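Local structure of putative histidinol-phosphate aminotransferase (Erwinia carotovora atroseptica, 3LY1) at residues A62-E67 with L207-S212; V145-P150 with E164-S169; V178-A183 with P189-I194. The protein probably works as a pyridoxal-phosphate-dependent aminotransferase of the histidinol-phosphate aminotransferase type. All blocks are in the same frame, centred on the assembly; numbering follows the deposited sequence. Where two conformers were deposited one is given.

Interaction 1 (A62-E67 with L207-S212). With PLP (pyridoxal-5'-phosphate), chain E.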
loop_
_atom_site.group_PDB
_atom_site.type_symbol
_atom_site.label_atom_id
_atom_site.label_comp_id
_atom_site.label_asym_id
_atom_site.label_seq_id
_atom_site.Cartn_x
_atom_site.Cartn_y
_atom_site.Cartn_z
ATOM N N ALA A 62 7.232 -11.782 17.515
ATOM C CA ALA A 62 7.414 -11.971 18.967
ATOM C C ALA A 62 6.129 -11.661 19.751
ATOM O O ALA A 62 5.746 -12.415 20.633
ATOM C CB ALA A 62 8.616 -11.158 19.508
ATOM N N HIS A 63 5.442 -10.579 19.396
ATOM C CA HIS A 63 4.188 -10.203 20.050
ATOM C C HIS A 63 3.141 -11.297 19.948
ATOM O O HIS A 63 2.398 -11.522 20.878
ATOM C CB HIS A 63 3.630 -8.933 19.426
ATOM C CG HIS A 63 2.389 -8.438 20.091
ATOM N ND1 HIS A 63 2.402 -7.818 21.322
ATOM C CD2 HIS A 63 1.093 -8.498 19.708
ATOM C CE1 HIS A 63 1.162 -7.513 21.666
ATOM N NE2 HIS A 63 0.349 -7.903 20.696
ATOM N N HIS A 64 3.067 -11.959 18.805
ATOM C CA HIS A 64 2.062 -12.994 18.579
ATOM C C HIS A 64 2.573 -14.406 18.825
ATOM O O HIS A 64 1.883 -15.359 18.491
ATOM C CB HIS A 64 1.516 -12.867 17.157
ATOM C CG HIS A 64 0.589 -11.717 16.997
ATOM N ND1 HIS A 64 -0.719 -11.762 17.430
ATOM C CD2 HIS A 64 0.785 -10.473 16.509
ATOM C CE1 HIS A 64 -1.294 -10.597 17.185
ATOM N NE2 HIS A 64 -0.402 -9.796 16.631
ATOM N N GLN A 65 3.774 -14.528 19.405
ATOM C CA GLN A 65 4.452 -15.825 19.635
ATOM C C GLN A 65 4.411 -16.751 18.429
ATOM O O GLN A 65 4.026 -17.932 18.529
ATOM C CB GLN A 65 3.902 -16.549 20.877
ATOM C CG GLN A 65 3.953 -15.720 22.151
ATOM C CD GLN A 65 3.135 -16.327 23.305
ATOM O OE1 GLN A 65 2.656 -15.600 24.161
ATOM N NE2 GLN A 65 2.966 -17.649 23.315
ATOM N N VAL A 66 4.854 -16.208 17.297
ATOM C CA VAL A 66 4.990 -16.954 16.053
ATOM C C VAL A 66 6.380 -16.628 15.510
ATOM O O VAL A 66 7.096 -15.796 16.091
ATOM C CB VAL A 66 3.904 -16.573 15.030
ATOM C CG1 VAL A 66 2.510 -17.040 15.517
ATOM C CG2 VAL A 66 3.929 -15.035 14.691
ATOM N N GLU A 67 6.777 -17.288 14.433
ATOM C CA GLU A 67 8.052 -16.955 13.777
ATOM C C GLU A 67 7.776 -15.897 12.676
ATOM O O GLU A 67 6.633 -15.640 12.365
ATOM C CB GLU A 67 8.708 -18.212 13.211
ATOM C CG GLU A 67 9.011 -19.292 14.262
ATOM C CD GLU A 67 10.065 -18.849 15.302
ATOM O OE1 GLU A 67 10.759 -17.827 15.109
ATOM O OE2 GLU A 67 10.227 -19.537 16.332
ATOM N N LEU A 207 -5.659 -14.088 10.854
ATOM C CA LEU A 207 -5.949 -12.980 11.741
ATOM C C LEU A 207 -5.464 -11.715 11.089
ATOM O O LEU A 207 -4.304 -11.621 10.657
ATOM C CB LEU A 207 -5.235 -13.160 13.062
ATOM C CG LEU A 207 -5.229 -12.026 14.076
ATOM C CD1 LEU A 207 -6.667 -11.608 14.441
ATOM C CD2 LEU A 207 -4.456 -12.472 15.296
ATOM N N LEU A 208 -6.332 -10.731 11.038
ATOM C CA LEU A 208 -5.978 -9.421 10.503
ATOM C C LEU A 208 -6.032 -8.411 11.622
ATOM O O LEU A 208 -7.017 -8.373 12.415
ATOM C CB LEU A 208 -6.932 -9.018 9.405
ATOM C CG LEU A 208 -6.943 -9.876 8.142
ATOM C CD1 LEU A 208 -8.008 -9.375 7.257
ATOM C CD2 LEU A 208 -5.535 -9.948 7.422
ATOM N N LYS A 209 -4.976 -7.599 11.663
ATOM C CA LYS A 209 -4.864 -6.527 12.632
ATOM C C LYS A 209 -4.329 -5.264 11.971
ATOM O O LYS A 209 -3.825 -5.291 10.841
ATOM C CB LYS A 209 -4.022 -6.963 13.855
ATOM C CG LYS A 209 -4.832 -7.882 14.836
ATOM C CD LYS A 209 -4.089 -8.246 16.119
ATOM C CE LYS A 209 -3.942 -7.023 17.040
ATOM N NZ LYS A 209 -5.231 -6.642 17.729
ATOM N N THR A 210 -4.506 -4.136 12.652
ATOM C CA THR A 210 -4.178 -2.823 12.093
ATOM C C THR A 210 -3.653 -1.916 13.201
ATOM O O THR A 210 -3.990 -2.124 14.343
ATOM C CB THR A 210 -5.393 -2.169 11.423
ATOM O OG1 THR A 210 -4.992 -0.937 10.791
ATOM C CG2 THR A 210 -6.509 -1.926 12.427
ATOM N N PHE A 211 -2.826 -0.930 12.843
ATOM C CA PHE A 211 -2.416 0.161 13.746
ATOM C C PHE A 211 -3.366 1.389 13.676
ATOM O O PHE A 211 -3.113 2.433 14.294
ATOM C CB PHE A 211 -0.986 0.580 13.425
ATOM C CG PHE A 211 0.071 -0.366 13.940
ATOM C CD1 PHE A 211 0.430 -1.528 13.252
ATOM C CD2 PHE A 211 0.709 -0.094 15.118
ATOM C CE1 PHE A 211 1.421 -2.377 13.761
ATOM C CE2 PHE A 211 1.716 -0.930 15.624
ATOM C CZ PHE A 211 2.067 -2.073 14.947
ATOM N N SER A 212 -4.431 1.276 12.894
ATOM C CA SER A 212 -5.293 2.399 12.556
ATOM C C SER A 212 -6.234 2.811 13.715
ATOM O O SER A 212 -6.803 3.879 13.649
ATOM C CB SER A 212 -6.138 2.082 11.326
ATOM O OG SER A 212 -5.382 2.041 10.144
HETATM N N1 PLP E . -11.418 -3.976 9.333
HETATM C C2 PLP E . -12.455 -3.298 9.941
HETATM C C2A PLP E . -13.471 -4.088 10.728
HETATM C C3 PLP E . -12.539 -1.916 9.773
HETATM O O3 PLP E . -13.570 -1.251 10.355
HETATM C C4 PLP E . -11.572 -1.241 8.996
HETATM C C4A PLP E . -11.569 0.264 8.912
HETATM O O4A PLP E . -12.637 0.777 8.620
HETATM C C5 PLP E . -10.534 -1.949 8.378
HETATM C C6 PLP E . -10.496 -3.333 8.558
HETATM C C5A PLP E . -9.482 -1.278 7.522
HETATM O O4P PLP E . -8.665 -0.319 8.219
HETATM P P PLP E . -7.147 -0.064 7.795
HETATM O O1P PLP E . -6.927 -0.273 6.330
HETATM O O2P PLP E . -6.407 -1.051 8.659
HETATM O O3P PLP E . -6.944 1.373 8.245
#
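Thr210 OG1 donates to O2P of the pyridoxal phosphate at 2.6 Å and accepts from the backbone N of Ser212 at 3.1 Å, closing an ST turn that starts on the last residue of strand 205-210. Ser212 adds a second grip on the phosphate, its OG donating to O3P at 2.5 Å. The cofactor is also hydrogen-bonded by Ser77 N and Ser78 OG, and by Tyr48 OH of the second subunit, against which Ser212 packs.

Further back along the same strand, the ring of His64 reaches across from the end of helix 50-63. Its CE1 lies 3.8 Å from CD of Lys209, which comes in at the ring edge, and 4.1 Å from CD2 of Leu207. With CG anti to the carbonyl carbon (chi1 -75°), the imidazole extends to the strand. CD2 of His63 sits 3.6 Å above one face of this ring, toward the rim. Both ring nitrogens are engaged elsewhere, ND1 with Ser195 and NE2 with Tyr224. In the conformer given, the Lys209 chain bends at chi3 and chi4, and its NZ makes a salt bridge with Glu184. Behind His64 the helix ends in a Schellman motif, with Gln65 at positive phi.

The two segments meet through carbon atoms, while the nitrogens of His64 and Lys209 are satisfied by other partners; the phosphate's negative charge is met by neutral hydroxyl donors here, with Arg221 also lining the cofactor pocket.

Interaction 2 (V145-P150 with E164-S169)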
loop_
_atom_site.group_PDB
_atom_site.type_symbol
_atom_site.label_atom_id
_atom_site.label_comp_id
_atom_site.label_asym_id
_atom_site.label_seq_id
_atom_site.Cartn_x
_atom_site.Cartn_y
_atom_site.Cartn_z
ATOM N N VAL A 145 -14.779 -17.730 5.300
ATOM C CA VAL A 145 -15.681 -17.207 6.321
ATOM C C VAL A 145 -14.991 -15.951 6.838
ATOM O O VAL A 145 -13.834 -16.027 7.209
ATOM C CB VAL A 145 -15.898 -18.191 7.497
ATOM C CG1 VAL A 145 -16.861 -17.552 8.552
ATOM C CG2 VAL A 145 -16.409 -19.555 7.006
ATOM N N TYR A 146 -15.676 -14.805 6.828
ATOM C CA TYR A 146 -15.087 -13.532 7.285
ATOM C C TYR A 146 -15.844 -13.056 8.525
ATOM O O TYR A 146 -17.029 -12.719 8.427
ATOM C CB TYR A 146 -15.110 -12.505 6.143
ATOM C CG TYR A 146 -14.645 -11.104 6.483
ATOM C CD1 TYR A 146 -13.361 -10.873 6.973
ATOM C CD2 TYR A 146 -15.483 -10.010 6.308
ATOM C CE1 TYR A 146 -12.925 -9.618 7.288
ATOM C CE2 TYR A 146 -15.039 -8.713 6.592
ATOM C CZ TYR A 146 -13.762 -8.534 7.108
ATOM O OH TYR A 146 -13.294 -7.287 7.448
ATOM N N LEU A 147 -15.133 -13.049 9.657
ATOM C CA LEU A 147 -15.672 -12.802 10.982
ATOM C C LEU A 147 -14.964 -11.588 11.569
ATOM O O LEU A 147 -13.784 -11.627 11.852
ATOM C CB LEU A 147 -15.450 -14.003 11.895
ATOM C CG LEU A 147 -16.047 -15.362 11.501
ATOM C CD1 LEU A 147 -15.620 -16.428 12.539
ATOM C CD2 LEU A 147 -17.581 -15.303 11.343
ATOM N N VAL A 148 -15.699 -10.503 11.676
ATOM C CA VAL A 148 -15.204 -9.273 12.288
ATOM C C VAL A 148 -15.614 -9.266 13.741
ATOM O O VAL A 148 -16.818 -9.438 14.067
ATOM C CB VAL A 148 -15.731 -8.028 11.512
ATOM C CG1 VAL A 148 -15.082 -6.742 12.105
ATOM C CG2 VAL A 148 -15.439 -8.190 9.996
ATOM N N ASN A 149 -14.632 -9.041 14.625
ATOM C CA ASN A 149 -14.807 -9.270 16.043
ATOM C C ASN A 149 -13.884 -8.363 16.811
ATOM O O ASN A 149 -12.705 -8.653 16.883
ATOM C CB ASN A 149 -14.453 -10.724 16.429
ATOM C CG ASN A 149 -15.071 -11.154 17.752
ATOM O OD1 ASN A 149 -16.146 -10.639 18.149
ATOM N ND2 ASN A 149 -14.378 -12.072 18.480
ATOM N N PRO A 150 -14.400 -7.261 17.396
ATOM C CA PRO A 150 -15.763 -6.719 17.421
ATOM C C PRO A 150 -16.251 -6.362 16.042
ATOM O O PRO A 150 -15.456 -5.937 15.245
ATOM C CB PRO A 150 -15.616 -5.434 18.253
ATOM C CG PRO A 150 -14.436 -5.644 19.113
ATOM C CD PRO A 150 -13.504 -6.515 18.289
ATOM N N GLU A 164 -14.260 -20.475 18.525
ATOM C CA GLU A 164 -13.103 -21.393 18.608
ATOM C C GLU A 164 -13.416 -22.867 18.293
ATOM O O GLU A 164 -12.651 -23.489 17.552
ATOM C CB GLU A 164 -12.356 -21.281 19.936
ATOM C CG GLU A 164 -11.665 -19.949 20.149
ATOM C CD GLU A 164 -11.069 -19.775 21.552
ATOM O OE1 GLU A 164 -11.194 -20.701 22.397
ATOM O OE2 GLU A 164 -10.471 -18.700 21.821
ATOM N N PRO A 165 -14.522 -23.427 18.824
ATOM C CA PRO A 165 -14.754 -24.840 18.518
ATOM C C PRO A 165 -15.148 -25.080 17.089
ATOM O O PRO A 165 -14.888 -26.150 16.576
ATOM C CB PRO A 165 -15.942 -25.233 19.424
ATOM C CG PRO A 165 -16.005 -24.216 20.463
ATOM C CD PRO A 165 -15.480 -22.943 19.824
ATOM N N TRP A 166 -15.816 -24.116 16.464
ATOM C CA TRP A 166 -16.092 -24.219 15.028
ATOM C C TRP A 166 -14.788 -24.292 14.228
ATOM O O TRP A 166 -14.615 -25.190 13.397
ATOM C CB TRP A 166 -16.929 -23.034 14.573
ATOM C CG TRP A 166 -17.331 -23.050 13.117
ATOM C CD1 TRP A 166 -17.411 -24.131 12.278
ATOM C CD2 TRP A 166 -17.750 -21.921 12.352
ATOM N NE1 TRP A 166 -17.843 -23.731 11.034
ATOM C CE2 TRP A 166 -18.062 -22.380 11.057
ATOM C CE3 TRP A 166 -17.906 -20.567 12.646
ATOM C CZ2 TRP A 166 -18.530 -21.532 10.060
ATOM C CZ3 TRP A 166 -18.355 -19.721 11.648
ATOM C CH2 TRP A 166 -18.656 -20.206 10.374
ATOM N N ILE A 167 -13.858 -23.384 14.528
ATOM C CA ILE A 167 -12.586 -23.329 13.784
ATOM C C ILE A 167 -11.740 -24.572 14.080
ATOM O O ILE A 167 -11.147 -25.168 13.179
ATOM C CB ILE A 167 -11.801 -22.041 14.095
ATOM C CG1 ILE A 167 -12.628 -20.823 13.652
ATOM C CG2 ILE A 167 -10.374 -22.083 13.438
ATOM C CD1 ILE A 167 -11.967 -19.465 13.930
ATOM N N ALA A 168 -11.723 -24.975 15.342
ATOM C CA ALA A 168 -10.959 -26.123 15.774
ATOM C C ALA A 168 -11.486 -27.414 15.124
ATOM O O ALA A 168 -10.745 -28.361 14.973
ATOM C CB ALA A 168 -10.959 -26.219 17.302
ATOM N N SER A 169 -12.762 -27.443 14.726
ATOM C CA SER A 169 -13.344 -28.627 14.094
ATOM C C SER A 169 -12.865 -28.808 12.651
ATOM O O SER A 169 -13.153 -29.828 12.052
ATOM C CB SER A 169 -14.889 -28.598 14.148
ATOM O OG SER A 169 -15.471 -27.731 13.177
#
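Val145 and Trp166 come from opposite directions, with the six-membered part of the indole directed at the strand. CG1 of Val145 stands 3.7 Å from CH2 of Trp166, and the other methyl, CG2, comes within 4.1 Å of the same carbon. Two residues along, CD1 of Leu147 lies 4.4 Å from CZ3 of Trp166, a looser touch. Both aliphatic groups approach the indole obliquely. Trp166 holds CG anti to its backbone N (chi1 -178°), which carries the ring system off the helix toward the sheet.

Helix 160-168 and strand 143-148 belong to a beta-alpha-beta unit completed by strand 174-179, and this packing lays the helix against the first strand of the crossover. Phe176 of the third element meets the Trp166 ring edge-to-face and also touches Val145 and Ile167. Helix 129-137 also brings Leu132, Lys133 and Val136 against the indole, with Val136 reaching Val145 as well.

Near the helix end, OG of Ser169 donates to the carbonyl O of Trp166 at 2.7 Å, with the donor tilted 21° from the carbonyl plane. Farther up the helix, Glu164 OE1 makes a salt bridge to Arg192, a residue deposited in two conformers.

Interaction 3 (V178-A183 with P189-I194). With PLP (pyridoxal-5'-phosphate), chain E.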
loop_
_atom_site.group_PDB
_atom_site.type_symbol
_atom_site.label_atom_id
_atom_site.label_comp_id
_atom_site.label_asym_id
_atom_site.label_seq_id
_atom_site.Cartn_x
_atom_site.Cartn_y
_atom_site.Cartn_z
ATOM N N VAL A 178 -10.352 -13.718 10.446
ATOM C CA VAL A 178 -10.836 -13.109 11.659
ATOM C C VAL A 178 -10.208 -11.729 11.782
ATOM O O VAL A 178 -8.981 -11.604 11.839
ATOM C CB VAL A 178 -10.512 -13.955 12.947
ATOM C CG1 VAL A 178 -11.213 -13.379 14.167
ATOM C CG2 VAL A 178 -10.882 -15.454 12.756
ATOM N N ASP A 179 -11.064 -10.703 11.785
ATOM C CA ASP A 179 -10.658 -9.301 11.682
ATOM C C ASP A 179 -10.816 -8.665 13.045
ATOM O O ASP A 179 -11.928 -8.376 13.480
ATOM C CB ASP A 179 -11.492 -8.606 10.567
ATOM C CG ASP A 179 -11.087 -7.157 10.307
ATOM O OD1 ASP A 179 -10.388 -6.533 11.186
ATOM O OD2 ASP A 179 -11.508 -6.626 9.206
ATOM N N GLU A 180 -9.686 -8.465 13.729
ATOM C CA GLU A 180 -9.687 -7.940 15.073
ATOM C C GLU A 180 -9.194 -6.505 15.126
ATOM O O GLU A 180 -8.525 -6.115 16.079
ATOM C CB GLU A 180 -8.862 -8.853 15.961
ATOM C CG GLU A 180 -9.478 -10.284 16.060
ATOM C CD GLU A 180 -8.754 -11.239 17.036
ATOM O OE1 GLU A 180 -7.766 -10.849 17.720
ATOM O OE2 GLU A 180 -9.213 -12.408 17.113
ATOM N N ALA A 181 -9.556 -5.712 14.108
ATOM C CA ALA A 181 -9.230 -4.280 14.033
ATOM C C ALA A 181 -9.452 -3.583 15.364
ATOM O O ALA A 181 -8.588 -2.837 15.811
ATOM C CB ALA A 181 -10.064 -3.599 12.922
ATOM N N TYR A 182 -10.598 -3.830 16.014
ATOM C CA TYR A 182 -10.970 -3.064 17.218
ATOM C C TYR A 182 -10.732 -3.774 18.554
ATOM O O TYR A 182 -11.268 -3.351 19.589
ATOM C CB TYR A 182 -12.439 -2.610 17.128
ATOM C CG TYR A 182 -12.749 -1.808 15.873
ATOM C CD1 TYR A 182 -12.462 -0.457 15.777
ATOM C CD2 TYR A 182 -13.326 -2.419 14.780
ATOM C CE1 TYR A 182 -12.718 0.247 14.585
ATOM C CE2 TYR A 182 -13.605 -1.714 13.611
ATOM C CZ TYR A 182 -13.294 -0.384 13.520
ATOM O OH TYR A 182 -13.548 0.303 12.334
ATOM N N ALA A 183 -9.958 -4.849 18.542
ATOM C CA ALA A 183 -9.953 -5.802 19.671
ATOM C C ALA A 183 -9.382 -5.217 20.971
ATOM O O ALA A 183 -9.847 -5.561 22.041
ATOM C CB ALA A 183 -9.213 -7.075 19.307
ATOM N N PRO A 189 -15.371 -10.019 28.881
ATOM C CA PRO A 189 -14.470 -11.158 29.099
ATOM C C PRO A 189 -14.810 -12.437 28.312
ATOM O O PRO A 189 -14.002 -13.356 28.351
ATOM C CB PRO A 189 -14.608 -11.425 30.605
ATOM C CG PRO A 189 -15.997 -11.006 30.902
ATOM C CD PRO A 189 -16.198 -9.759 30.082
ATOM N N ARG A 190 -15.953 -12.491 27.606
ATOM C CA ARG A 190 -16.252 -13.612 26.709
ATOM C C ARG A 190 -15.432 -13.495 25.407
ATOM O O ARG A 190 -15.337 -14.463 24.623
ATOM C CB ARG A 190 -17.744 -13.646 26.355
ATOM C CG ARG A 190 -18.662 -13.870 27.602
ATOM C CD ARG A 190 -20.121 -13.656 27.298
ATOM N NE ARG A 190 -20.392 -12.281 26.905
ATOM C CZ ARG A 190 -21.588 -11.792 26.604
ATOM N NH1 ARG A 190 -22.676 -12.535 26.685
ATOM N NH2 ARG A 190 -21.703 -10.526 26.224
ATOM N N PHE A 191 -14.879 -12.305 25.160
ATOM C CA PHE A 191 -14.035 -12.077 23.992
ATOM C C PHE A 191 -12.629 -12.600 24.245
ATOM O O PHE A 191 -12.058 -12.356 25.308
ATOM C CB PHE A 191 -13.912 -10.578 23.651
ATOM C CG PHE A 191 -12.897 -10.304 22.544
ATOM C CD1 PHE A 191 -13.276 -10.381 21.227
ATOM C CD2 PHE A 191 -11.579 -10.038 22.827
ATOM C CE1 PHE A 191 -12.354 -10.162 20.208
ATOM C CE2 PHE A 191 -10.640 -9.832 21.824
ATOM C CZ PHE A 191 -11.039 -9.890 20.500
ATOM N N ARG A 192 -12.094 -13.283 23.234
ATOM C CA ARG A 192 -10.718 -13.778 23.219
ATOM C C ARG A 192 -10.115 -13.566 21.829
ATOM O O ARG A 192 -10.765 -13.871 20.829
ATOM C CB ARG A 192 -10.687 -15.284 23.576
ATOM C CG ARG A 192 -10.177 -15.593 24.965
ATOM C CD ARG A 192 -10.831 -16.782 25.662
ATOM N NE ARG A 192 -11.340 -17.900 24.863
ATOM C CZ ARG A 192 -12.412 -18.600 25.231
ATOM N NH1 ARG A 192 -13.064 -18.253 26.330
ATOM N NH2 ARG A 192 -12.863 -19.619 24.508
ATOM N N SER A 193 -8.886 -13.046 21.755
ATOM C CA SER A 193 -8.167 -13.029 20.460
ATOM C C SER A 193 -7.954 -14.471 19.969
ATOM O O SER A 193 -7.726 -15.413 20.766
ATOM C CB SER A 193 -6.828 -12.289 20.510
ATOM O OG SER A 193 -6.140 -12.402 19.258
ATOM N N ILE A 194 -8.077 -14.651 18.659
ATOM C CA ILE A 194 -7.876 -15.947 18.039
ATOM C C ILE A 194 -6.398 -16.272 17.911
ATOM O O ILE A 194 -6.029 -17.388 17.579
ATOM C CB ILE A 194 -8.591 -16.024 16.673
ATOM C CG1 ILE A 194 -8.885 -17.488 16.294
ATOM C CG2 ILE A 194 -7.836 -15.264 15.546
ATOM C CD1 ILE A 194 -10.049 -18.063 17.034
HETATM N N1 PLP E . -11.418 -3.976 9.333
HETATM C C2 PLP E . -12.455 -3.298 9.941
HETATM C C2A PLP E . -13.471 -4.088 10.728
HETATM C C3 PLP E . -12.539 -1.916 9.773
HETATM O O3 PLP E . -13.570 -1.251 10.355
HETATM C C4 PLP E . -11.572 -1.241 8.996
HETATM C C4A PLP E . -11.569 0.264 8.912
HETATM O O4A PLP E . -12.637 0.777 8.620
HETATM C C5 PLP E . -10.534 -1.949 8.378
HETATM C C6 PLP E . -10.496 -3.333 8.558
HETATM C C5A PLP E . -9.482 -1.278 7.522
HETATM O O4P PLP E . -8.665 -0.319 8.219
HETATM P P PLP E . -7.147 -0.064 7.795
HETATM O O1P PLP E . -6.927 -0.273 6.330
HETATM O O2P PLP E . -6.407 -1.051 8.659
HETATM O O3P PLP E . -6.944 1.373 8.245
HETATM O O HOH W 1 -11.585 -13.109 18.140
#
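The Phe191 ring meets CB of Ala183 obliquely, with CZ 3.6 Å from that methyl, and CD of Glu180 approaches it from an oblique direction too. Phe191 has CG anti to the backbone N (chi1 173°), which swings the ring back to the turn. The Tyr182 ring carries CB of Ala181 over one face, offset toward the rim, while O3 of the pyridoxal phosphate lies at its edge near the ring plane; Phe294 meets the ring edge-to-face.

Between the two segments the carboxylate of Glu180 does most of the polar work. OE1 accepts from OG of Ser193 at 2.7 Å and OE2 accepts from the backbone N of Ile194 at 3.0 Å, nearly straight at 166°, each oxygen using its syn lone pair. A water that also donates to the carbonyl O of Arg192 gives OE2 a further bond. The extended Glu180 chain carries its carboxylate across to the loop just before helix 195-199, where Ser193 OG also caps Ser195 N. Being so near this helix start probably favours the charged form of the glutamate. Beside the carboxylate, CG2 of Ile194 packs 4.0 Å from CB of Val178, the two side chains crossing at about a right angle.

On the cofactor side, the pyridinium N1 donates to OD2 of Asp179 at 2.7 Å, and Tyr146 OH bonds the same oxygen. OD1 of Asp179 accepts from Ala181 N in an Asx turn. Tyr182 OH and cofactor O3 share a hydrogen bond of 2.5 Å, and CB of Ala181 lies 3.8 Å from C2 of the cofactor ring. An aspartate on the pyridine nitrogen and a tyrosine on O3 are hallmarks of the cofactor site in fold-type I aminotransferases.

Overall arrangement
All three contacts rest on the seven-stranded mixed sheet, where strands 143-148, 174-179 and 205-210 run parallel as successive neighbours. The centres of interactions 2 and 3 are about 10 Å apart, those of 1 and 3 about 12 Å, and those of 1 and 2 about 17 Å, so interaction 3 is the bridge between the others. Backbone pairing joins it to both: Leu208 with Val178 and Glu180, and Leu147 with Asp179. Along the chain, interactions 2 and 3 come in series inside the long loop closed by interaction 1. The C-terminal ends of strands 205-210 and 174-179, with the loops that follow them, hold the phosphate and the ring of one cofactor, while Val148 of interaction 2 also touches it.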